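Local coordinates for uncharacterized hypothetical protein (Bacteroides uniformis, PDB 4EIU) that is of unknown function but belongs to the DUF3823 family, whose N-terminal domain is grouped with transthyretin-like beta-sandwich folds, at residues W13-E19 / V107-P113; R24-G30 / Y54-T60; R35-L41 / E70-D76. All coordinates share one frame; numbering follows the deposited sequence.

In the fold
Interactions 1 and 3 are strand pairs in two different sheets of the N-terminal domain, parallel in the first and antiparallel in the second. Their inner faces meet where I75 of interaction 3 packs against V16, F109 and V111 of interaction 1, which makes a shared apolar core; their outer faces carry mainly charged and polar side chains, with buried V17 among them. Interaction 2 has no regular strand pairing across it: the loop 24-30 lies against the turn 54-60 through two direct hydrogen bonds and many carbonyl contacts. Partly buried, it exposes R24, Q29 and M56 and buries T27, C55 and G59. G59 and R24 reach interaction 1, and Y54 packs on R35 of interaction 3.

Interaction 1 (W13-E19 / V107-P113); sequences WGEVVDE and VKFEVQP
V16 sets CG1 anti to its backbone N (chi1 -180°), which carries that methyl to V111, whose CG2 is turned between its own N and carbonyl carbon. The two meet at 3.7 Å, V16 CG1 to V111 CG2, and the side chains cross at about a right angle. On the same face lies F109, its ring leading away from 13-19 toward V73 and I75 of strand 69-76. The other face is mixed, V17 lying among E15, K108 and E110. E15 and K108 cross at a slant with E15 OE2 3.6 Å from K108 CD, so the aliphatic part of the lysine makes the contact, while E15 OE1 is paired with R24. V17 CG2 lies 3.8 Å from E110 CG.

The backbones form a parallel ladder, the strand axes 26° apart. E15 and V17 each bond to 107-111 through both N and O; the straightest links are F109 N to E15 O and V17 N to F109 O, both 2.9 Å with 175° at the hydrogen. The ladder runs on past the strand end, where E19 N donates to V111 O at 2.8 Å. There D18 OD1 comes within 3.5 Å of P113 CD, and the carboxylate is itself held by A20 N and T21 OG1.

With strand 60-63 on the far side of 10-18, this pair completes a mixed three-stranded sheet. The chemistry implies that backbone bonds set the register, V16, F109 and V111 make an apolar face, and the other face is mixed, with one water bridging E110 OE2 to D18 O and a second bridging E19 OE1 to E110 O.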
# COMPACT_ATOMS: atom_id res chain seq x y z
N TRP A 13 -13.02 13.38 2.87
CA TRP A 13 -13.03 11.94 3.02
C TRP A 13 -12.71 11.35 1.68
O TRP A 13 -13.16 11.84 0.64
CB TRP A 13 -14.36 11.46 3.55
CG TRP A 13 -14.46 9.95 3.67
CD1 TRP A 13 -14.24 9.18 4.80
CD2 TRP A 13 -14.79 8.98 2.62
NE1 TRP A 13 -14.36 7.86 4.52
CE2 TRP A 13 -14.73 7.67 3.24
CE3 TRP A 13 -15.14 9.07 1.26
CZ2 TRP A 13 -15.01 6.50 2.54
CZ3 TRP A 13 -15.42 7.89 0.57
CH2 TRP A 13 -15.36 6.64 1.20
N GLY A 14 -11.91 10.31 1.67
CA GLY A 14 -11.54 9.70 0.43
C GLY A 14 -11.40 8.21 0.55
O GLY A 14 -11.16 7.67 1.64
N GLU A 15 -11.56 7.54 -0.59
CA GLU A 15 -11.21 6.11 -0.67
C GLU A 15 -10.33 5.82 -1.86
O GLU A 15 -10.37 6.55 -2.89
CB GLU A 15 -12.45 5.20 -0.69
CG GLU A 15 -13.39 5.57 -1.81
CD GLU A 15 -14.63 4.70 -1.92
OE1 GLU A 15 -14.63 3.53 -1.51
OE2 GLU A 15 -15.60 5.22 -2.48
N VAL A 16 -9.53 4.76 -1.72
CA VAL A 16 -8.56 4.34 -2.74
C VAL A 16 -8.93 2.93 -3.18
O VAL A 16 -8.97 2.02 -2.36
CB VAL A 16 -7.10 4.45 -2.25
CG1 VAL A 16 -6.09 4.00 -3.37
CG2 VAL A 16 -6.82 5.86 -1.75
N VAL A 17 -9.31 2.79 -4.46
CA VAL A 17 -9.80 1.56 -4.98
C VAL A 17 -9.04 1.16 -6.26
O VAL A 17 -8.48 1.99 -6.97
CB VAL A 17 -11.33 1.57 -5.25
CG1 VAL A 17 -12.13 1.94 -3.99
CG2 VAL A 17 -11.68 2.50 -6.41
N ASP A 18 -9.03 -0.12 -6.51
CA ASP A 18 -8.38 -0.68 -7.69
C ASP A 18 -9.31 -0.42 -8.90
O ASP A 18 -10.42 -0.88 -8.95
CB ASP A 18 -8.20 -2.16 -7.43
CG ASP A 18 -7.60 -2.91 -8.61
OD1 ASP A 18 -7.24 -2.29 -9.62
OD2 ASP A 18 -7.53 -4.17 -8.53
N GLU A 19 -8.80 0.33 -9.87
CA GLU A 19 -9.45 0.53 -11.17
C GLU A 19 -10.00 -0.74 -11.82
O GLU A 19 -11.07 -0.75 -12.41
CB GLU A 19 -8.39 1.16 -12.11
CG GLU A 19 -9.00 1.81 -13.33
CD GLU A 19 -7.93 2.22 -14.32
OE1 GLU A 19 -7.10 3.09 -13.99
OE2 GLU A 19 -7.90 1.66 -15.40
N VAL A 107 -14.03 12.09 -2.09
CA VAL A 107 -13.30 11.90 -3.34
C VAL A 107 -13.01 10.40 -3.45
O VAL A 107 -12.87 9.69 -2.44
CB VAL A 107 -11.95 12.63 -3.37
CG1 VAL A 107 -12.17 14.12 -3.32
CG2 VAL A 107 -11.05 12.16 -2.21
N LYS A 108 -12.90 9.92 -4.67
CA LYS A 108 -12.57 8.52 -4.90
C LYS A 108 -11.42 8.46 -5.87
O LYS A 108 -11.48 9.12 -6.90
CB LYS A 108 -13.79 7.78 -5.40
CG LYS A 108 -13.55 6.34 -5.82
CD LYS A 108 -14.89 5.66 -6.02
CE LYS A 108 -14.87 4.76 -7.23
NZ LYS A 108 -16.25 4.21 -7.41
N PHE A 109 -10.36 7.71 -5.52
CA PHE A 109 -9.21 7.52 -6.38
C PHE A 109 -9.21 6.09 -6.90
O PHE A 109 -9.22 5.15 -6.13
CB PHE A 109 -7.90 7.76 -5.62
CG PHE A 109 -7.53 9.21 -5.47
CD1 PHE A 109 -6.76 9.86 -6.44
CD2 PHE A 109 -7.96 9.92 -4.40
CE1 PHE A 109 -6.43 11.21 -6.32
CE2 PHE A 109 -7.65 11.28 -4.26
CZ PHE A 109 -6.88 11.91 -5.20
N GLU A 110 -9.11 5.94 -8.21
CA GLU A 110 -8.96 4.62 -8.81
C GLU A 110 -7.52 4.50 -9.20
O GLU A 110 -7.04 5.30 -10.00
CB GLU A 110 -9.84 4.49 -10.04
CG GLU A 110 -11.29 4.46 -9.67
CD GLU A 110 -12.13 4.24 -10.90
OE1 GLU A 110 -12.43 5.23 -11.55
OE2 GLU A 110 -12.43 3.09 -11.23
N VAL A 111 -6.84 3.47 -8.70
CA VAL A 111 -5.40 3.29 -8.87
C VAL A 111 -5.15 1.88 -9.40
O VAL A 111 -6.07 1.09 -9.58
CB VAL A 111 -4.64 3.57 -7.56
CG1 VAL A 111 -4.97 4.98 -7.02
CG2 VAL A 111 -4.97 2.52 -6.52
N GLN A 112 -3.89 1.61 -9.69
CA GLN A 112 -3.45 0.32 -10.27
C GLN A 112 -2.39 -0.23 -9.29
O GLN A 112 -1.21 0.08 -9.43
CB GLN A 112 -2.90 0.57 -11.65
CG GLN A 112 -4.05 0.78 -12.64
CD GLN A 112 -3.64 1.26 -14.01
OE1 GLN A 112 -2.88 2.25 -14.17
NE2 GLN A 112 -4.14 0.57 -15.04
N PRO A 113 -2.83 -1.03 -8.30
CA PRO A 113 -1.89 -1.53 -7.32
C PRO A 113 -0.89 -2.46 -7.99
O PRO A 113 -1.23 -3.13 -8.92
CB PRO A 113 -2.76 -2.33 -6.34
CG PRO A 113 -3.98 -2.70 -7.12
CD PRO A 113 -4.17 -1.64 -8.17
O HOH W 1 -12.98 0.91 -9.69
O HOH W 2 -5.78 4.27 -12.17

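Interaction 2 (R24-G30 / Y54-T60); sequences RVLTDQG and YCMMDGT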
# COMPACT_ATOMS: atom_id res chain seq x y z
N ARG A 24 -11.03 -2.13 -2.48
CA ARG A 24 -10.15 -1.26 -1.71
C ARG A 24 -8.71 -1.70 -1.79
O ARG A 24 -8.42 -2.89 -1.83
CB ARG A 24 -10.60 -1.22 -0.26
CG ARG A 24 -11.97 -0.63 -0.04
CD ARG A 24 -11.91 0.92 -0.06
NE ARG A 24 -13.20 1.59 0.24
CZ ARG A 24 -13.83 1.53 1.40
NH1 ARG A 24 -13.32 0.82 2.39
NH2 ARG A 24 -14.95 2.20 1.57
N VAL A 25 -7.82 -0.72 -1.87
CA VAL A 25 -6.40 -0.93 -1.79
C VAL A 25 -6.00 -0.82 -0.31
O VAL A 25 -5.91 0.29 0.28
CB VAL A 25 -5.60 0.03 -2.66
CG1 VAL A 25 -4.11 -0.29 -2.57
CG2 VAL A 25 -6.08 -0.02 -4.14
N LEU A 26 -5.76 -1.98 0.29
CA LEU A 26 -5.52 -2.05 1.73
C LEU A 26 -4.07 -1.69 1.97
O LEU A 26 -3.19 -1.92 1.12
CB LEU A 26 -5.85 -3.45 2.26
CG LEU A 26 -7.25 -4.02 2.02
CD1 LEU A 26 -7.37 -5.47 2.55
CD2 LEU A 26 -8.36 -3.19 2.64
N THR A 27 -3.83 -1.13 3.15
CA THR A 27 -2.55 -0.53 3.47
C THR A 27 -2.32 -0.53 5.01
O THR A 27 -2.95 -1.27 5.73
CB THR A 27 -2.42 0.87 2.83
OG1 THR A 27 -1.05 1.32 2.86
CG2 THR A 27 -3.40 1.91 3.46
N ASP A 28 -1.33 0.25 5.43
CA ASP A 28 -0.89 0.33 6.83
C ASP A 28 -0.83 1.82 7.11
O ASP A 28 -0.28 2.56 6.29
CB ASP A 28 0.50 -0.27 6.95
CG ASP A 28 0.97 -0.41 8.40
OD1 ASP A 28 0.18 -0.93 9.25
OD2 ASP A 28 2.14 -0.01 8.65
N GLN A 29 -1.41 2.28 8.23
CA GLN A 29 -1.37 3.72 8.52
C GLN A 29 0.00 4.06 9.15
O GLN A 29 0.13 4.21 10.34
CB GLN A 29 -2.53 4.15 9.44
CG GLN A 29 -2.73 5.68 9.43
CD GLN A 29 -4.04 6.12 10.07
OE1 GLN A 29 -4.41 5.64 11.12
NE2 GLN A 29 -4.73 7.07 9.44
N GLY A 30 1.03 4.07 8.32
CA GLY A 30 2.39 4.53 8.66
C GLY A 30 2.92 5.24 7.44
O GLY A 30 2.25 5.25 6.37
N TYR A 54 -1.87 9.96 6.22
CA TYR A 54 -1.94 8.59 5.72
C TYR A 54 -3.34 7.96 5.87
O TYR A 54 -4.08 8.24 6.84
CB TYR A 54 -0.83 7.75 6.36
CG TYR A 54 0.50 8.25 5.94
CD1 TYR A 54 1.13 9.28 6.63
CD2 TYR A 54 1.13 7.74 4.81
CE1 TYR A 54 2.33 9.79 6.20
CE2 TYR A 54 2.34 8.26 4.38
CZ TYR A 54 2.93 9.28 5.08
OH TYR A 54 4.11 9.80 4.62
N CYS A 55 -3.72 7.18 4.85
CA CYS A 55 -4.90 6.33 4.89
C CYS A 55 -4.87 5.35 6.08
O CYS A 55 -3.82 4.89 6.51
CB CYS A 55 -5.05 5.50 3.64
SG CYS A 55 -5.37 6.47 2.15
N MSE A 56 -6.05 5.02 6.53
CA MSE A 56 -6.28 3.87 7.40
C MSE A 56 -6.09 2.61 6.62
O MSE A 56 -6.07 2.59 5.37
CB MSE A 56 -7.68 3.96 8.05
CG MSE A 56 -7.82 5.20 8.99
SE MSE A 56 -9.61 5.29 9.71
CE MSE A 56 -10.30 6.15 8.16
N MSE A 57 -5.99 1.52 7.35
CA MSE A 57 -5.64 0.23 6.74
C MSE A 57 -6.60 -0.23 5.68
O MSE A 57 -6.23 -1.05 4.86
CB MSE A 57 -5.54 -0.87 7.82
CG MSE A 57 -6.78 -1.17 8.55
SE MSE A 57 -6.25 -2.28 10.14
CE MSE A 57 -5.74 -3.86 9.18
N ASP A 58 -7.84 0.28 5.74
CA ASP A 58 -8.90 -0.09 4.79
C ASP A 58 -8.88 0.70 3.45
O ASP A 58 -9.72 0.52 2.60
CB ASP A 58 -10.27 -0.03 5.49
CG ASP A 58 -10.75 1.39 5.75
OD1 ASP A 58 -10.03 2.38 5.55
OD2 ASP A 58 -11.88 1.50 6.20
N GLY A 59 -7.87 1.52 3.26
CA GLY A 59 -7.69 2.28 2.05
C GLY A 59 -8.54 3.53 2.01
O GLY A 59 -8.70 4.12 0.94
N THR A 60 -9.09 3.95 3.16
CA THR A 60 -9.82 5.24 3.23
C THR A 60 -9.00 6.27 4.01
O THR A 60 -8.08 5.89 4.74
CB THR A 60 -11.21 5.10 3.86
OG1 THR A 60 -11.11 4.74 5.27
CG2 THR A 60 -12.09 4.04 3.09
O HOH W 3 -1.62 4.55 4.91
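The R24 guanidinium has T60 CG2 over the centre of one face, with R24 CZ 3.5 Å from that methyl, and D58 O approaches it obliquely. The Y54 ring takes G30 O over one face, toward the CD2 side of the ring, Y54 CD2 lying 3.1 Å from that oxygen. The third flat group, the Q29 amide, works through its plane: NE2 donates to Y54 O at 2.9 Å, and the acceptor sits only 3° out of the amide plane, although the donor stands well above the plane of the Y54 carbonyl. Q29 CG is anti to the backbone N (chi1 -164°), which sets CG 3.2 Å from C55 O, and the extended chain beyond it carries the amide on to Y54.

The other direct bond is T27 N to M57 O, 2.9 Å and 167° at the hydrogen. Beside it T27 CG2 lies 3.4 Å from M56 O. A water donates to both D28 O and C55 O.

Residues M56 to G59 make a type I beta turn, with G59 at positive phi. D58 OD1 accepts from T60 N, closing an Asx turn, and also from T60 OG1, so a doubly gripped oxygen fixes the carboxylate. V25 O, 3.2 Å from G59 CA, is buried with no polar partner in the model.

V25 and G59 bond through their backbones to V16 of strand 10-18, and R24 pairs with E15 there. On another side L26 and M57 touch R220 of strand 216-225, and D28 and M57 reach strand 239-247, which puts this loop-and-turn pair of the N-terminal domain where it meets the C-terminal sheet.

Interaction 3 (R35-L41 / E70-D76); sequences RVRLTEL and EYNVRID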
# COMPACT_ATOMS: atom_id res chain seq x y z
N ARG A 35 -0.02 7.78 1.20
CA ARG A 35 0.17 9.20 1.52
C ARG A 35 -0.81 10.09 0.82
O ARG A 35 -1.05 9.93 -0.38
CB ARG A 35 1.59 9.63 1.20
CG ARG A 35 2.03 10.95 1.82
CD ARG A 35 3.43 11.32 1.39
NE ARG A 35 3.40 11.76 -0.01
CZ ARG A 35 4.47 12.14 -0.71
NH1 ARG A 35 5.69 12.16 -0.16
NH2 ARG A 35 4.30 12.48 -1.99
N VAL A 36 -1.32 11.09 1.54
CA VAL A 36 -2.27 12.06 1.01
C VAL A 36 -1.68 13.45 1.24
O VAL A 36 -1.33 13.84 2.37
CB VAL A 36 -3.66 11.95 1.70
CG1 VAL A 36 -4.68 12.88 1.02
CG2 VAL A 36 -4.15 10.48 1.69
N ARG A 37 -1.62 14.23 0.16
CA ARG A 37 -1.09 15.60 0.18
C ARG A 37 -2.08 16.56 -0.43
O ARG A 37 -2.44 16.45 -1.64
CB ARG A 37 0.26 15.63 -0.59
CG ARG A 37 0.84 17.01 -0.83
CD ARG A 37 2.22 16.93 -1.47
NE ARG A 37 3.17 16.32 -0.55
CZ ARG A 37 4.41 16.01 -0.89
NH1 ARG A 37 4.85 16.31 -2.11
NH2 ARG A 37 5.23 15.44 -0.00
N LEU A 38 -2.50 17.52 0.39
CA LEU A 38 -3.45 18.55 0.04
C LEU A 38 -2.71 19.87 -0.10
O LEU A 38 -2.17 20.39 0.88
CB LEU A 38 -4.54 18.67 1.14
CG LEU A 38 -5.25 17.38 1.63
CD1 LEU A 38 -6.25 17.61 2.79
CD2 LEU A 38 -5.94 16.64 0.51
N THR A 39 -2.74 20.44 -1.30
CA THR A 39 -2.17 21.77 -1.58
C THR A 39 -3.28 22.71 -1.97
O THR A 39 -4.05 22.43 -2.90
CB THR A 39 -1.17 21.67 -2.74
OG1 THR A 39 -0.32 20.55 -2.53
CG2 THR A 39 -0.30 22.91 -2.89
N GLU A 40 -3.39 23.84 -1.27
CA GLU A 40 -4.35 24.86 -1.62
C GLU A 40 -3.87 25.60 -2.87
O GLU A 40 -2.75 26.08 -2.92
CB GLU A 40 -4.57 25.89 -0.53
CG GLU A 40 -5.94 26.51 -0.72
CD GLU A 40 -6.17 27.78 0.03
OE1 GLU A 40 -5.41 28.11 0.96
OE2 GLU A 40 -7.17 28.42 -0.36
N LEU A 41 -4.76 25.71 -3.86
CA LEU A 41 -4.44 26.35 -5.13
C LEU A 41 -4.80 27.80 -5.03
O LEU A 41 -5.82 28.15 -4.45
CB LEU A 41 -5.20 25.70 -6.28
CG LEU A 41 -4.92 24.22 -6.47
CD1 LEU A 41 -5.95 23.62 -7.43
CD2 LEU A 41 -3.50 23.93 -6.95
N GLU A 70 -9.91 25.81 -2.72
CA GLU A 70 -9.64 24.91 -3.83
C GLU A 70 -8.32 24.21 -3.62
O GLU A 70 -7.31 24.86 -3.33
CB GLU A 70 -9.57 25.70 -5.15
CG GLU A 70 -10.84 26.44 -5.53
CD GLU A 70 -11.82 25.60 -6.35
OE1 GLU A 70 -11.41 24.55 -6.92
OE2 GLU A 70 -13.00 26.00 -6.44
N TYR A 71 -8.31 22.91 -3.86
CA TYR A 71 -7.18 22.08 -3.50
C TYR A 71 -6.82 21.13 -4.61
O TYR A 71 -7.70 20.64 -5.33
CB TYR A 71 -7.49 21.25 -2.23
CG TYR A 71 -7.43 22.08 -0.95
CD1 TYR A 71 -8.53 22.79 -0.52
CD2 TYR A 71 -6.25 22.16 -0.21
CE1 TYR A 71 -8.47 23.55 0.65
CE2 TYR A 71 -6.19 22.92 0.96
CZ TYR A 71 -7.30 23.61 1.37
OH TYR A 71 -7.23 24.39 2.50
N ASN A 72 -5.53 20.83 -4.69
CA ASN A 72 -5.02 19.64 -5.34
C ASN A 72 -4.88 18.54 -4.28
O ASN A 72 -4.32 18.77 -3.20
CB ASN A 72 -3.65 19.95 -5.97
CG ASN A 72 -3.05 18.76 -6.68
OD1 ASN A 72 -2.15 18.10 -6.14
ND2 ASN A 72 -3.53 18.49 -7.90
N VAL A 73 -5.36 17.35 -4.61
CA VAL A 73 -5.32 16.20 -3.75
C VAL A 73 -4.51 15.15 -4.48
O VAL A 73 -4.91 14.66 -5.53
CB VAL A 73 -6.74 15.69 -3.40
CG1 VAL A 73 -6.67 14.48 -2.44
CG2 VAL A 73 -7.60 16.85 -2.79
N ARG A 74 -3.35 14.83 -3.95
CA ARG A 74 -2.42 13.88 -4.52
C ARG A 74 -2.23 12.70 -3.58
O ARG A 74 -1.97 12.92 -2.41
CB ARG A 74 -1.06 14.59 -4.71
CG ARG A 74 0.03 13.62 -5.13
CD ARG A 74 1.38 14.29 -5.34
NE ARG A 74 2.36 13.21 -5.50
CZ ARG A 74 3.51 13.31 -6.18
NH1 ARG A 74 3.86 14.45 -6.80
NH2 ARG A 74 4.29 12.25 -6.25
N ILE A 75 -2.28 11.46 -4.08
CA ILE A 75 -1.97 10.30 -3.27
C ILE A 75 -0.79 9.52 -3.90
O ILE A 75 -0.58 9.58 -5.11
CB ILE A 75 -3.19 9.39 -3.03
CG1 ILE A 75 -3.70 8.73 -4.34
CG2 ILE A 75 -4.31 10.23 -2.31
CD1 ILE A 75 -4.74 7.60 -4.20
N ASP A 76 0.02 8.90 -3.05
CA ASP A 76 1.12 8.02 -3.46
C ASP A 76 1.03 6.74 -2.60
O ASP A 76 0.63 6.80 -1.41
CB ASP A 76 2.44 8.71 -3.18
CG ASP A 76 2.68 9.91 -4.07
OD1 ASP A 76 3.29 9.77 -5.15
OD2 ASP A 76 2.31 11.03 -3.68
O HOH W 4 0.99 12.04 -1.62
O HOH W 5 -1.28 18.19 -3.60
O HOH W 6 -8.31 28.21 -2.69
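R35 and D76 lie side by side on one face of the strand pair, and the R35 chain, extended to CD and bent at chi3 (73°), brings NH2 to D76 OD2 at 3.0 Å. That bond meets the carboxylate from well above its plane, the two flat groups being nearly perpendicular. The plane itself is left to R74, which stays extended from CG to NE and grips D76 side-on: NE to OD2 at 2.8 Å and NH2 to OD1 at 2.9 Å, both on syn lone pairs. In this salt-bridge network OD2 serves two arginines, and its charge probably offsets the closeness of R35 NH2 and R74 NE. R37 sets NH2 over one face of the R35 guanidinium, toward its rim, and is salt-bridged to D52.

Strands 35-40 and 69-76 are antiparallel neighbours in a five-stranded sheet, one layer of a sandwich-like domain that closes on strand 104-111 through V73 and I75. R35, R37 and T39 form hydrogen-bonded pairs with D76, R74 and N72. On the inner face L38 CD2 lies 3.7 Å from V73 CG2, and V36 CG2 faces I75 CG2 at 4.0 Å.

At the far end E40, CG anti to its backbone N (chi1 -156°), lays CG over the Y71 ring face in a CH-pi contact, 4.0 Å from the centroid and 19° off the normal. Beyond it, E40 OE1 is hydrogen-bonded to H49, while Y71 OH bonds F67 O.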